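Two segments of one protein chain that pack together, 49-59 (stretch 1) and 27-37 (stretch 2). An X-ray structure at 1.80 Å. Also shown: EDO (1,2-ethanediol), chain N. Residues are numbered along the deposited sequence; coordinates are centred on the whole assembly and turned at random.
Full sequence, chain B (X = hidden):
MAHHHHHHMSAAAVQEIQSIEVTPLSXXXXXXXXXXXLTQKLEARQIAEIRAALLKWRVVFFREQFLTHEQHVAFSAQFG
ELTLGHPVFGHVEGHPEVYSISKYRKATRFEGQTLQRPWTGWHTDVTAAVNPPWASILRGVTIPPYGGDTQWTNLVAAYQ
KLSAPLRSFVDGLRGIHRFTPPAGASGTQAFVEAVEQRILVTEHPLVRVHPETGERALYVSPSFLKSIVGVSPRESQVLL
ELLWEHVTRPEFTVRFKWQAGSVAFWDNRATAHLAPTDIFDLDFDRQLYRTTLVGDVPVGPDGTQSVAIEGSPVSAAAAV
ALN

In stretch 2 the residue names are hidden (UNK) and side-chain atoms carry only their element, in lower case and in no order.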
# COMPACT_ATOMS: atom_id res chain seq x y z
N GLU B 49 -22.02 -18.19 -3.95
CA GLU B 49 -21.30 -17.27 -4.83
C GLU B 49 -20.36 -16.37 -4.05
O GLU B 49 -19.24 -16.11 -4.49
CB GLU B 49 -22.29 -16.42 -5.63
CG GLU B 49 -23.01 -17.20 -6.72
CD GLU B 49 -24.10 -16.39 -7.40
OE1 GLU B 49 -24.49 -16.76 -8.52
OE2 GLU B 49 -24.56 -15.39 -6.80
N ILE B 50 -20.82 -15.87 -2.89
CA ILE B 50 -19.95 -15.06 -2.04
C ILE B 50 -18.76 -15.89 -1.57
O ILE B 50 -17.61 -15.42 -1.60
CB ILE B 50 -20.75 -14.49 -0.85
CG1 ILE B 50 -21.80 -13.50 -1.35
CG2 ILE B 50 -19.82 -13.84 0.17
CD1 ILE B 50 -22.75 -13.03 -0.27
N ARG B 51 -19.01 -17.14 -1.17
CA ARG B 51 -17.92 -17.99 -0.68
C ARG B 51 -16.90 -18.24 -1.77
O ARG B 51 -15.69 -18.22 -1.52
CB ARG B 51 -18.47 -19.32 -0.16
CG ARG B 51 -17.43 -20.08 0.67
CD ARG B 51 -17.87 -21.48 1.12
NE ARG B 51 -16.88 -21.98 2.08
CZ ARG B 51 -16.98 -21.85 3.39
NH1 ARG B 51 -18.06 -21.27 3.93
NH2 ARG B 51 -16.01 -22.29 4.18
N ALA B 52 -17.36 -18.48 -3.00
CA ALA B 52 -16.43 -18.72 -4.10
C ALA B 52 -15.62 -17.48 -4.44
O ALA B 52 -14.43 -17.57 -4.74
CB ALA B 52 -17.21 -19.21 -5.33
N ALA B 53 -16.26 -16.31 -4.40
CA ALA B 53 -15.54 -15.06 -4.63
C ALA B 53 -14.50 -14.83 -3.55
O ALA B 53 -13.40 -14.35 -3.83
CB ALA B 53 -16.53 -13.89 -4.69
N LEU B 54 -14.83 -15.17 -2.30
CA LEU B 54 -13.88 -15.03 -1.20
C LEU B 54 -12.69 -15.96 -1.39
O LEU B 54 -11.54 -15.54 -1.23
CB LEU B 54 -14.58 -15.31 0.13
CG LEU B 54 -13.72 -15.40 1.38
CD1 LEU B 54 -13.10 -14.04 1.74
CD2 LEU B 54 -14.55 -15.96 2.54
N LEU B 55 -12.93 -17.23 -1.72
CA LEU B 55 -11.81 -18.14 -1.94
C LEU B 55 -10.94 -17.67 -3.09
O LEU B 55 -9.71 -17.81 -3.04
CB LEU B 55 -12.32 -19.56 -2.20
CG LEU B 55 -13.06 -20.23 -1.03
CD1 LEU B 55 -13.30 -21.69 -1.36
CD2 LEU B 55 -12.29 -20.08 0.27
N LYS B 56 -11.54 -17.07 -4.11
CA LYS B 56 -10.79 -16.69 -5.31
C LYS B 56 -10.02 -15.39 -5.11
O LYS B 56 -8.87 -15.27 -5.57
CB LYS B 56 -11.75 -16.55 -6.49
CG LYS B 56 -11.08 -16.11 -7.78
CD LYS B 56 -12.13 -16.02 -8.88
CE LYS B 56 -11.54 -15.61 -10.21
NZ LYS B 56 -12.63 -15.55 -11.22
N TRP B 57 -10.63 -14.40 -4.46
CA TRP B 57 -10.03 -13.07 -4.35
C TRP B 57 -9.45 -12.79 -2.97
O TRP B 57 -8.88 -11.70 -2.77
CB TRP B 57 -11.07 -12.01 -4.74
CG TRP B 57 -11.32 -12.06 -6.23
CD1 TRP B 57 -12.42 -12.56 -6.88
CD2 TRP B 57 -10.41 -11.64 -7.26
NE1 TRP B 57 -12.25 -12.45 -8.25
CE2 TRP B 57 -11.02 -11.90 -8.50
CE3 TRP B 57 -9.14 -11.05 -7.24
CZ2 TRP B 57 -10.41 -11.60 -9.72
CZ3 TRP B 57 -8.52 -10.76 -8.45
CH2 TRP B 57 -9.16 -11.03 -9.68
N ARG B 58 -9.57 -13.73 -2.02
CA ARG B 58 -8.93 -13.70 -0.71
C ARG B 58 -9.60 -12.75 0.29
O ARG B 58 -9.67 -13.07 1.48
CB ARG B 58 -7.45 -13.33 -0.79
CG ARG B 58 -6.64 -14.02 -1.88
CD ARG B 58 -6.83 -15.52 -1.87
NE ARG B 58 -6.12 -16.09 -3.01
CZ ARG B 58 -5.95 -17.39 -3.23
NH1 ARG B 58 -6.44 -18.28 -2.37
NH2 ARG B 58 -5.30 -17.80 -4.30
N VAL B 59 -10.03 -11.58 -0.17
CA VAL B 59 -10.81 -10.66 0.64
C VAL B 59 -11.86 -10.02 -0.26
O VAL B 59 -11.55 -9.59 -1.38
CB VAL B 59 -9.94 -9.58 1.33
CG1 VAL B 59 -9.08 -8.77 0.30
CG2 VAL B 59 -10.83 -8.63 2.14
N UNK B 27 -4.62 -7.22 -9.41
CA UNK B 27 -4.38 -8.38 -10.27
C UNK B 27 -4.77 -9.68 -9.56
O UNK B 27 -5.34 -10.58 -10.18
c UNK B 27 -2.91 -8.44 -10.70
N UNK B 28 -4.47 -9.80 -8.26
CA UNK B 28 -4.74 -11.09 -7.64
C UNK B 28 -5.31 -11.03 -6.23
O UNK B 28 -5.40 -12.09 -5.58
n UNK B 28 -3.67 -13.26 -9.79
c UNK B 28 -3.00 -12.35 -8.99
n UNK B 28 -1.95 -12.62 -10.91
c UNK B 28 -3.02 -13.40 -10.93
c UNK B 28 -1.92 -11.95 -9.70
c UNK B 28 -3.48 -11.96 -7.63
N UNK B 29 -5.73 -9.87 -5.71
CA UNK B 29 -6.37 -9.87 -4.40
C UNK B 29 -7.38 -8.73 -4.30
O UNK B 29 -7.11 -7.59 -4.70
c UNK B 29 -6.04 -9.89 -1.90
c UNK B 29 -5.33 -9.82 -3.25
c UNK B 29 -5.10 -10.15 -0.74
c UNK B 29 -4.43 -8.57 -3.36
N UNK B 30 -8.54 -9.05 -3.74
CA UNK B 30 -9.54 -8.06 -3.39
C UNK B 30 -10.61 -7.92 -4.45
O UNK B 30 -10.29 -7.83 -5.64
N UNK B 31 -11.87 -7.91 -4.04
CA UNK B 31 -12.97 -7.69 -4.96
C UNK B 31 -14.15 -7.10 -4.21
O UNK B 31 -14.42 -7.47 -3.06
c UNK B 31 -13.38 -9.00 -5.66
N UNK B 32 -14.85 -6.18 -4.86
CA UNK B 32 -16.12 -5.68 -4.34
C UNK B 32 -17.24 -6.59 -4.80
O UNK B 32 -17.22 -7.10 -5.93
o UNK B 32 -17.03 -1.60 -4.92
o UNK B 32 -15.26 -0.90 -3.81
c UNK B 32 -16.39 -4.25 -4.80
c UNK B 32 -15.40 -3.23 -4.29
c UNK B 32 -15.93 -1.81 -4.35
N UNK B 33 -18.21 -6.82 -3.91
CA UNK B 33 -19.43 -7.54 -4.24
C UNK B 33 -20.58 -6.55 -4.15
O UNK B 33 -20.70 -5.82 -3.16
c UNK B 33 -18.56 -10.92 -2.52
c UNK B 33 -19.65 -8.75 -3.31
c UNK B 33 -20.98 -9.42 -3.63
c UNK B 33 -18.48 -9.73 -3.45
N UNK B 34 -21.41 -6.52 -5.18
CA UNK B 34 -22.65 -5.75 -5.18
C UNK B 34 -23.81 -6.67 -5.53
O UNK B 34 -23.62 -7.77 -6.06
c UNK B 34 -20.28 -3.38 -5.80
n UNK B 34 -19.92 -2.19 -5.23
c UNK B 34 -21.01 -1.57 -4.80
c UNK B 34 -22.57 -4.56 -6.15
c UNK B 34 -21.63 -3.48 -5.71
n UNK B 34 -22.05 -2.34 -5.07
N UNK B 35 -25.02 -6.21 -5.22
CA UNK B 35 -26.23 -6.96 -5.49
C UNK B 35 -26.73 -7.81 -4.36
O UNK B 35 -27.62 -8.65 -4.58
N UNK B 36 -26.20 -7.64 -3.15
CA UNK B 36 -26.59 -8.43 -1.99
C UNK B 36 -27.00 -7.47 -0.88
O UNK B 36 -26.32 -6.47 -0.63
c UNK B 36 -24.63 -9.86 -2.68
c UNK B 36 -26.00 -10.50 -0.70
c UNK B 36 -25.45 -9.35 -1.51
N UNK B 37 -28.13 -7.76 -0.22
CA UNK B 37 -28.61 -6.97 0.91
C UNK B 37 -28.32 -7.76 2.18
O UNK B 37 -29.02 -8.72 2.50
o UNK B 37 -31.89 -5.62 1.93
o UNK B 37 -29.91 -5.48 2.84
c UNK B 37 -30.67 -5.86 1.92
c UNK B 37 -30.10 -6.66 0.75
C1 EDO N . -8.12 -14.92 -9.67
O1 EDO N . -7.77 -15.07 -11.04
C2 EDO N . -7.15 -13.96 -9.00
O2 EDO N . -5.82 -14.44 -9.19
O HOH W 1 -6.20 -14.66 -5.48

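Position 27 carries one side-chain carbon, and its CA-to-CB bond points away from stretch 1. The backbone makes the contact: O of 27 lies 3.6 Å from Trp-57 CZ3, at the edge of the indole. A lone CB means Ala-27.

Position 28 has one carbon followed by a five-membered ring of three carbons and two nitrogens. It points away from stretch 1, while its CA sits 3.9 Å from Trp-57 CZ3. The ring identifies His-28. Its ND1 is hydrogen-bonded to O2 of the ethanediol at 2.5 Å, and either atom could be the donor. The backbone O of His-28 accepts from a water at 2.7 Å. That water also donates to Lys-56 O and accepts from Arg-58 NE, so it ties the two stretches together.

Position 29 has four carbons, forked at the first, with one arm two carbons long. The longer arm begins with a carbon 3.5 Å from Trp-57 O, 3.9 Å from Arg-58 CB and 3.9 Å from Val-59 CG1. A beta-branched chain of this shape is Ile-29, and the carbon is CG1.

Position 30 has no side-chain atoms and is Gly-30. Its phi/psi of 97/133 would jam a CB against the carbonyl O of Ile-29. Its N donates to Trp-57 O at 2.8 Å and 165°, and its CA makes a CA-H...O contact of 3.2 Å with Val-59 O.

Position 31 has one carbon, pointing toward stretch 1. It lies 3.7 Å from Trp-57 CG, over a face of the indole, in a CH-pi contact. This is Ala-31. Its N donates to Val-59 O at 3.2 Å.

Position 32 has three carbons in a row, the third carrying two oxygens. It points away and touches nothing on stretch 1. This is Glu-32.

Position 33 has four carbons, forked at the first, with one two-carbon arm. That arm's end is 4.2 Å from both Ile-50 CG2 and Ala-53 CB. This is Ile-33, and the end atom is CD1.

Position 34 has one carbon and a five-membered ring with two nitrogens, out of reach of stretch 1. This is His-34. Its NE2 donates to Glu-32 OE1 at 3.0 Å.

Position 35 has no side-chain atoms. Its phi of 94° suits Gly-35, which makes no contact.

Position 36 has one carbon carrying two more. One of these lies 4.1 Å from Ile-50 CD1. This is Val-36, and the contacting atom is CG1.

Position 37 has two carbons, the second carrying two oxygens. It is Asp-37, exposed and clear of stretch 1.

The helix and strand run nearly antiparallel, at 170°. Ile-33 and Val-36 meet the helix through apolar contacts. Trp-57 is central: Ala-31 covers one face, and ethanediol C2 covers the opposite face. Arg-58 leaves the helix with positive phi. Around this exit, Trp-57 O and Val-59 O accept the two direct backbone hydrogen bonds between the stretches.

Stretch 2, residues 27-37: AHIGAEIHGVD
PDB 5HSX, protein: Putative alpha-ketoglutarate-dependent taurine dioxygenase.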